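Local coordinates for GH86A beta-porphyranase (Bacteroides plebeius, PDB 4AW7), which hydrolyses porphyran, a sulfated red-algal galactan, at the (1->4) linkages between beta-D-galactopyranose and alpha-L-galactopyranose-6-sulfate, at residues A61-G66 with D357-F362; S243-E248 with Y539-R544; F300-M305 with E363-V368. All coordinates share one frame; numbering follows the deposited sequence.

Contact 1: A61-G66 with D357-F362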
# COMPACT_ATOMS: atom_id res chain seq x y z
N ALA A 61 -7.83 20.86 4.62
CA ALA A 61 -8.40 21.12 5.95
C ALA A 61 -9.80 20.55 6.10
O ALA A 61 -10.11 19.94 7.12
CB ALA A 61 -8.38 22.64 6.25
N ASP A 62 -10.65 20.75 5.10
CA ASP A 62 -12.05 20.35 5.16
C ASP A 62 -12.16 18.82 5.26
O ASP A 62 -13.04 18.34 5.94
CB ASP A 62 -12.81 20.79 3.90
CG ASP A 62 -13.13 22.26 3.85
OD1 ASP A 62 -13.06 22.91 4.90
OD2 ASP A 62 -13.48 22.72 2.74
N TYR A 63 -11.28 18.09 4.59
CA TYR A 63 -11.40 16.63 4.51
C TYR A 63 -10.38 15.94 5.38
O TYR A 63 -10.42 14.70 5.47
CB TYR A 63 -11.31 16.18 3.07
CG TYR A 63 -12.54 16.52 2.28
CD1 TYR A 63 -12.70 17.73 1.68
CD2 TYR A 63 -13.53 15.57 2.07
CE1 TYR A 63 -13.82 18.06 0.95
CE2 TYR A 63 -14.65 15.87 1.34
CZ TYR A 63 -14.79 17.12 0.77
OH TYR A 63 -15.89 17.44 0.03
N GLN A 64 -9.45 16.67 6.00
CA GLN A 64 -8.43 16.13 6.90
C GLN A 64 -7.45 15.19 6.19
O GLN A 64 -7.32 14.01 6.55
CB GLN A 64 -9.11 15.44 8.09
CG GLN A 64 -10.12 16.35 8.73
CD GLN A 64 -11.04 15.62 9.68
OE1 GLN A 64 -10.99 14.36 9.88
NE2 GLN A 64 -11.81 16.43 10.41
N VAL A 65 -6.82 15.74 5.18
CA VAL A 65 -6.00 15.02 4.23
C VAL A 65 -4.56 15.56 4.29
O VAL A 65 -4.35 16.76 4.47
CB VAL A 65 -6.61 15.16 2.82
CG1 VAL A 65 -5.75 14.48 1.74
CG2 VAL A 65 -8.00 14.57 2.85
N GLY A 66 -3.57 14.68 4.11
CA GLY A 66 -2.15 15.01 4.10
C GLY A 66 -1.52 14.85 2.73
O GLY A 66 -2.18 14.57 1.72
N ASP A 357 -16.02 14.18 -7.82
CA ASP A 357 -16.62 13.22 -6.90
C ASP A 357 -15.61 12.31 -6.22
O ASP A 357 -16.01 11.56 -5.31
CB ASP A 357 -17.73 12.38 -7.57
CG ASP A 357 -19.02 13.12 -7.76
OD1 ASP A 357 -19.14 14.31 -7.34
OD2 ASP A 357 -19.96 12.47 -8.27
N LYS A 358 -14.33 12.37 -6.60
CA LYS A 358 -13.30 11.70 -5.80
C LYS A 358 -13.29 12.21 -4.35
O LYS A 358 -12.83 11.50 -3.45
CB LYS A 358 -11.94 11.80 -6.43
CG LYS A 358 -11.86 11.23 -7.83
CD LYS A 358 -10.53 11.58 -8.47
CE LYS A 358 -10.50 11.29 -9.94
NZ LYS A 358 -9.16 11.59 -10.50
N LYS A 359 -13.81 13.40 -4.11
CA LYS A 359 -13.95 13.91 -2.77
C LYS A 359 -14.66 12.92 -1.84
O LYS A 359 -14.39 12.92 -0.65
CB LYS A 359 -14.71 15.26 -2.76
CG LYS A 359 -16.21 15.13 -3.07
CD LYS A 359 -16.88 16.47 -3.39
CE LYS A 359 -18.37 16.28 -3.57
NZ LYS A 359 -19.06 17.53 -4.04
N TYR A 360 -15.57 12.12 -2.38
CA TYR A 360 -16.36 11.22 -1.54
C TYR A 360 -15.52 10.12 -0.90
O TYR A 360 -15.91 9.62 0.14
CB TYR A 360 -17.55 10.61 -2.29
CG TYR A 360 -18.62 11.63 -2.62
CD1 TYR A 360 -19.26 12.34 -1.60
CD2 TYR A 360 -19.05 11.86 -3.92
CE1 TYR A 360 -20.26 13.28 -1.86
CE2 TYR A 360 -20.06 12.80 -4.20
CZ TYR A 360 -20.63 13.51 -3.16
OH TYR A 360 -21.61 14.43 -3.46
N PHE A 361 -14.38 9.76 -1.48
CA PHE A 361 -13.49 8.85 -0.79
C PHE A 361 -13.06 9.43 0.54
O PHE A 361 -13.07 8.76 1.57
CB PHE A 361 -12.24 8.55 -1.65
CG PHE A 361 -11.19 7.78 -0.92
CD1 PHE A 361 -11.35 6.44 -0.60
CD2 PHE A 361 -10.01 8.39 -0.56
CE1 PHE A 361 -10.38 5.76 0.10
CE2 PHE A 361 -9.03 7.71 0.16
CZ PHE A 361 -9.21 6.37 0.48
N PHE A 362 -12.69 10.71 0.52
CA PHE A 362 -12.27 11.39 1.73
C PHE A 362 -13.46 11.70 2.67
O PHE A 362 -13.33 11.65 3.88
CB PHE A 362 -11.44 12.60 1.38
CG PHE A 362 -10.20 12.23 0.59
CD1 PHE A 362 -9.12 11.67 1.22
CD2 PHE A 362 -10.14 12.43 -0.77
CE1 PHE A 362 -8.01 11.31 0.52
CE2 PHE A 362 -9.01 12.09 -1.48
CZ PHE A 362 -7.93 11.54 -0.83
O HOH W 1 -10.81 11.97 5.10
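The rings of Tyr63 and Phe362 do not stack on each other; each is met obliquely by non-aromatic atoms of the other segment. Tyr63 CD2 rests 3.7 Å from Phe362 CB, and its CE2 comes to 3.6 Å from the carbonyl O of Lys359. A chi1 of -72°, with CG anti to the carbonyl carbon, swings the phenol out to Lys359, which it crosses obliquely, its OH 3.7 Å from Lys359 CD. A long lysine suits this place: its methylenes line the phenol while the amine end leads away from Tyr63, and its CE packs over one face of the Tyr360 ring, toward the rim. The Phe362 ring has Phe361 CD2 over the centre of one face, 3.6 Å above the plane, while Phe362 CE2 lies in plane at the edge of the Phe361 ring. Val65 CG2 approaches Phe362 CD1 to 3.5 Å, the compact beta-branched valine crossing the phenylalanine at about a right angle. One water donates to both Tyr63 O and Phe362 O, joining the backbones. Gln64, the first residue past helix 54-63, takes positive phi and lets the chain turn toward strand 66-71. Val65 and Phe362 both touch Ile46 of strand 45-46, so helix 359-365 packs beside the first helix and strand of the catalytic barrel.

Contact 2: S243-E248 with Y539-R544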
# COMPACT_ATOMS: atom_id res chain seq x y z
N SER A 243 -6.03 -5.66 -6.22
CA SER A 243 -6.64 -5.60 -4.90
C SER A 243 -7.07 -6.99 -4.45
O SER A 243 -7.42 -7.86 -5.27
CB SER A 243 -7.69 -4.59 -4.77
OG SER A 243 -8.67 -4.82 -5.67
N GLY A 244 -6.95 -7.22 -3.16
CA GLY A 244 -7.12 -8.56 -2.63
C GLY A 244 -5.83 -9.34 -2.71
O GLY A 244 -4.75 -8.82 -2.46
N SER A 245 -5.95 -10.63 -3.02
CA SER A 245 -4.87 -11.58 -2.74
C SER A 245 -3.59 -11.31 -3.49
O SER A 245 -2.52 -11.61 -2.99
CB SER A 245 -5.33 -13.02 -2.97
OG SER A 245 -5.27 -13.40 -4.33
N ASN A 246 -3.65 -10.75 -4.71
CA ASN A 246 -2.41 -10.51 -5.44
C ASN A 246 -1.55 -9.45 -4.74
O ASN A 246 -0.38 -9.68 -4.50
CB ASN A 246 -2.69 -10.10 -6.89
CG ASN A 246 -1.47 -9.66 -7.62
OD1 ASN A 246 -1.22 -8.45 -7.72
ND2 ASN A 246 -0.67 -10.62 -8.08
N SER A 247 -2.15 -8.29 -4.41
CA SER A 247 -1.37 -7.27 -3.72
C SER A 247 -0.86 -7.79 -2.40
O SER A 247 0.22 -7.39 -1.96
CB SER A 247 -2.20 -5.98 -3.53
OG SER A 247 -3.35 -6.15 -2.74
N GLU A 248 -1.66 -8.61 -1.71
CA GLU A 248 -1.19 -9.19 -0.46
C GLU A 248 0.08 -10.02 -0.65
O GLU A 248 1.01 -9.94 0.13
CB GLU A 248 -2.31 -10.02 0.21
CG GLU A 248 -3.58 -9.23 0.59
CD GLU A 248 -3.54 -8.39 1.84
OE1 GLU A 248 -2.50 -8.35 2.54
OE2 GLU A 248 -4.61 -7.77 2.11
N TYR A 539 -10.73 -11.69 -6.21
CA TYR A 539 -11.17 -12.54 -7.30
C TYR A 539 -10.25 -13.71 -7.59
O TYR A 539 -9.17 -13.85 -7.03
CB TYR A 539 -11.49 -11.75 -8.57
CG TYR A 539 -10.37 -11.44 -9.54
CD1 TYR A 539 -9.12 -11.03 -9.13
CD2 TYR A 539 -10.57 -11.62 -10.89
CE1 TYR A 539 -8.10 -10.75 -10.05
CE2 TYR A 539 -9.57 -11.35 -11.81
CZ TYR A 539 -8.35 -10.89 -11.39
OH TYR A 539 -7.35 -10.64 -12.28
N GLY A 540 -10.74 -14.59 -8.47
CA GLY A 540 -10.08 -15.83 -8.74
C GLY A 540 -8.89 -15.76 -9.66
O GLY A 540 -8.23 -16.76 -9.82
N GLN A 541 -8.65 -14.62 -10.30
CA GLN A 541 -7.56 -14.43 -11.24
C GLN A 541 -7.71 -15.36 -12.44
O GLN A 541 -6.72 -15.73 -13.07
CB GLN A 541 -6.16 -14.61 -10.62
CG GLN A 541 -5.90 -13.66 -9.45
CD GLN A 541 -4.53 -13.78 -8.87
OE1 GLN A 541 -3.58 -14.11 -9.58
NE2 GLN A 541 -4.38 -13.38 -7.60
N SER A 542 -8.95 -15.69 -12.81
CA SER A 542 -9.19 -16.62 -13.92
C SER A 542 -8.73 -16.05 -15.25
O SER A 542 -8.51 -16.83 -16.18
CB SER A 542 -10.66 -17.02 -14.01
OG SER A 542 -11.10 -17.62 -12.82
N ASN A 543 -8.61 -14.74 -15.36
CA ASN A 543 -8.18 -14.05 -16.58
C ASN A 543 -6.67 -13.78 -16.60
O ASN A 543 -6.17 -12.97 -17.41
CB ASN A 543 -8.96 -12.75 -16.78
CG ASN A 543 -8.59 -11.66 -15.76
OD1 ASN A 543 -8.09 -11.93 -14.66
ND2 ASN A 543 -8.80 -10.41 -16.16
N ARG A 544 -5.97 -14.41 -15.65
CA ARG A 544 -4.53 -14.34 -15.62
C ARG A 544 -4.05 -15.74 -16.02
O ARG A 544 -4.70 -16.74 -15.75
CB ARG A 544 -4.05 -13.88 -14.20
CG ARG A 544 -4.28 -12.36 -13.91
CD ARG A 544 -4.09 -11.93 -12.43
NE ARG A 544 -2.86 -12.52 -11.92
CZ ARG A 544 -1.65 -11.96 -11.91
NH1 ARG A 544 -1.44 -10.72 -12.33
NH2 ARG A 544 -0.64 -12.67 -11.50
O HOH W 2 -9.80 -8.93 -6.52
O HOH W 3 -6.93 -12.45 -6.23
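Asn246 and Arg544 cross at about a right angle, the Asn246 ND2 lying 3.9 Å above one face of the Arg544 guanidinium, toward its rim, with the two planes 44° apart. This is a packing of flat polar groups whose main bonds go to other partners: Asn246 gives ND2 to Phe548 O and receives Arg242 on OD1, while Arg544 forms a salt bridge with Glu201. Arg544 also has a bent bond within its own loop. Its NE reaches Gln541 OE1 at 2.9 Å, with 130° at the hydrogen; the donor sits well above the carboxamide plane and the acceptor 37° out of the guanidinium plane. Phe548 N also binds this OE1, leaving the NE2 end of the extended glutamine directed at the helix start. There Gln541 NE2 lies 3.4 Å from Ser245 OG, and a water links them, 2.7 Å from Ser245 OG and 3.0 Å from Gln541 NE2, while donating to Tyr539 O. A small serine leaves room for that water. A second water bridges Ser243 O and Tyr539 N. Gly244, at the N-cap, has positive phi, and a side chain would run into the preceding carbonyl. The arrangement is a hydrated polar interface between a helix of the catalytic (beta/alpha)8 barrel and the type I beta turn from Gln541 to Arg544 in the C-terminal beta domain, just beyond the calcium-binding residues Trp536 and Gly538.

Contact 3: F300-M305 with E363-V368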
# COMPACT_ATOMS: atom_id res chain seq x y z
N PHE A 300 -7.77 -1.40 -1.69
CA PHE A 300 -6.39 -1.45 -1.26
C PHE A 300 -6.21 -0.94 0.17
O PHE A 300 -5.36 -1.42 0.90
CB PHE A 300 -5.46 -0.63 -2.17
CG PHE A 300 -5.20 -1.27 -3.51
CD1 PHE A 300 -4.58 -2.52 -3.64
CD2 PHE A 300 -5.54 -0.60 -4.67
CE1 PHE A 300 -4.33 -3.04 -4.87
CE2 PHE A 300 -5.27 -1.12 -5.93
CZ PHE A 300 -4.70 -2.36 -6.05
N LEU A 301 -7.02 0.03 0.57
CA LEU A 301 -6.85 0.69 1.85
C LEU A 301 -6.89 -0.30 3.00
O LEU A 301 -6.11 -0.20 3.93
CB LEU A 301 -7.94 1.75 2.04
CG LEU A 301 -7.98 2.51 3.35
CD1 LEU A 301 -6.71 3.35 3.55
CD2 LEU A 301 -9.22 3.39 3.38
N PHE A 302 -7.80 -1.26 2.95
CA PHE A 302 -7.95 -2.16 4.09
C PHE A 302 -6.73 -3.05 4.25
O PHE A 302 -6.29 -3.30 5.39
CB PHE A 302 -9.22 -3.02 3.94
CG PHE A 302 -10.53 -2.30 4.21
CD1 PHE A 302 -11.02 -1.31 3.35
CD2 PHE A 302 -11.30 -2.61 5.32
CE1 PHE A 302 -12.19 -0.65 3.61
CE2 PHE A 302 -12.47 -1.96 5.58
CZ PHE A 302 -12.93 -0.97 4.71
N ASN A 303 -6.14 -3.52 3.14
CA ASN A 303 -4.86 -4.26 3.12
C ASN A 303 -3.82 -3.41 3.83
O ASN A 303 -3.11 -3.85 4.74
CB ASN A 303 -4.51 -4.52 1.60
CG ASN A 303 -3.11 -5.07 1.33
OD1 ASN A 303 -2.21 -5.07 2.19
ND2 ASN A 303 -2.88 -5.55 0.07
N LEU A 304 -3.70 -2.16 3.39
CA LEU A 304 -2.62 -1.32 3.88
C LEU A 304 -2.82 -0.90 5.33
O LEU A 304 -1.84 -0.75 6.06
CB LEU A 304 -2.43 -0.11 2.96
CG LEU A 304 -2.15 -0.43 1.50
CD1 LEU A 304 -1.95 0.83 0.69
CD2 LEU A 304 -0.99 -1.41 1.34
N MET A 305 -4.07 -0.75 5.80
CA MET A 305 -4.32 -0.51 7.22
C MET A 305 -3.77 -1.61 8.10
O MET A 305 -3.21 -1.36 9.17
CB MET A 305 -5.82 -0.31 7.47
CG MET A 305 -6.29 1.08 7.04
SD MET A 305 -8.07 1.21 7.24
CE MET A 305 -8.27 2.97 7.14
N GLU A 363 -14.62 11.99 2.11
CA GLU A 363 -15.82 12.18 2.94
C GLU A 363 -16.12 10.90 3.73
O GLU A 363 -16.38 10.95 4.94
CB GLU A 363 -17.02 12.56 2.08
CG GLU A 363 -18.21 13.01 2.94
CD GLU A 363 -17.93 14.39 3.58
OE1 GLU A 363 -17.66 15.29 2.84
OE2 GLU A 363 -17.96 14.58 4.83
N LEU A 364 -16.02 9.75 3.07
CA LEU A 364 -16.36 8.49 3.69
C LEU A 364 -15.51 8.26 4.95
O LEU A 364 -16.00 7.71 5.95
CB LEU A 364 -16.09 7.35 2.68
CG LEU A 364 -16.24 5.91 3.13
CD1 LEU A 364 -17.72 5.64 3.49
CD2 LEU A 364 -15.75 4.94 2.08
N TRP A 365 -14.24 8.62 4.87
CA TRP A 365 -13.28 8.40 5.93
C TRP A 365 -13.06 9.59 6.84
O TRP A 365 -12.23 9.55 7.74
CB TRP A 365 -11.96 7.91 5.33
CG TRP A 365 -12.09 6.54 4.72
CD1 TRP A 365 -12.24 6.23 3.41
CD2 TRP A 365 -12.13 5.30 5.43
NE1 TRP A 365 -12.37 4.88 3.26
CE2 TRP A 365 -12.30 4.28 4.49
CE3 TRP A 365 -12.00 4.96 6.77
CZ2 TRP A 365 -12.34 2.93 4.85
CZ3 TRP A 365 -12.06 3.61 7.13
CH2 TRP A 365 -12.20 2.63 6.15
N LYS A 366 -13.82 10.66 6.65
CA LYS A 366 -13.58 11.86 7.45
C LYS A 366 -13.84 11.57 8.93
O LYS A 366 -14.77 10.85 9.30
CB LYS A 366 -14.44 13.03 6.95
CG LYS A 366 -14.05 14.39 7.60
CD LYS A 366 -14.90 15.51 6.97
CE LYS A 366 -14.95 16.82 7.77
NZ LYS A 366 -15.62 17.86 7.01
N ASN A 367 -12.97 12.10 9.77
CA ASN A 367 -13.03 11.91 11.23
C ASN A 367 -12.68 10.55 11.75
O ASN A 367 -12.55 10.37 12.95
CB ASN A 367 -14.35 12.44 11.83
CG ASN A 367 -14.49 13.96 11.66
OD1 ASN A 367 -13.65 14.70 12.15
ND2 ASN A 367 -15.50 14.38 10.95
N VAL A 368 -12.47 9.57 10.87
CA VAL A 368 -12.16 8.22 11.32
C VAL A 368 -10.74 8.21 11.89
O VAL A 368 -9.78 8.54 11.21
CB VAL A 368 -12.31 7.17 10.20
CG1 VAL A 368 -11.86 5.78 10.68
CG2 VAL A 368 -13.74 7.14 9.66
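The tightest approach here is a methyl pressed on an indole: Leu301 CD2 lies only 3.4 Å from Trp365 CE2, over the ring face. Around it Trp365 collects a Met-aromatic contact and an edge-to-face aromatic pair, a hydrophobic core joining helix 293-305 of the (beta/alpha)8 barrel to helix 359-365. A broad indole suits the wide gap between the backbones, 10.8 Å between the CA atoms of Leu301 and Trp365. Leu301 and Met305, one helical turn apart, come to the same indole face from the opposite direction to the tryptophan. With chi1 at 177°, Leu301 turns CG away from its own amide nitrogen and sets CD2 over the indole, off toward the rim. Phe302 makes the offset edge-to-face pair, centroids 5.8 Å apart and planes at 67°, with the indole edge directed toward the phenyl face. Phe44 stacks on the same indole, and NE1 of the buried Trp365 donates to Asn298 OD1. A leucine in place of Trp365 would probably open a gap beside Leu301, Phe302 and Met305 and leave Asn298 OD1 without its donor. Phe302 also packs on strands 382-389 and 392-399, so the cluster extends to the adjoining beta domain. Unbranched methionine suits the remaining span: its chain runs extended, and the terminal CE makes a CH-pi contact over the six-membered ring, 3.8 Å from Trp365 CZ3.

Overall arrangement
From the N terminus, residues 61-66 at the end of the first barrel helix are met by 357-362, so contact 1 closes a loop holding most of the catalytic barrel. Within that loop 243-248 opens contact 2, which closes only at 539-544 in the C-terminal beta domain; the two contacts therefore cross. Contact 3, between 300-305 and 363-368, ties barrel helix 293-305 to helix 359-365; it is nested inside contact 2 but crosses contact 1. Contacts 1 and 3 share helix 359-365 and touch where Gln64 OE1 probably accepts a hydrogen bond from Asn367 N. Contacts 2 and 3 meet where helices 245-262 and 293-305 pack together. Contacts 1 and 2 do not touch.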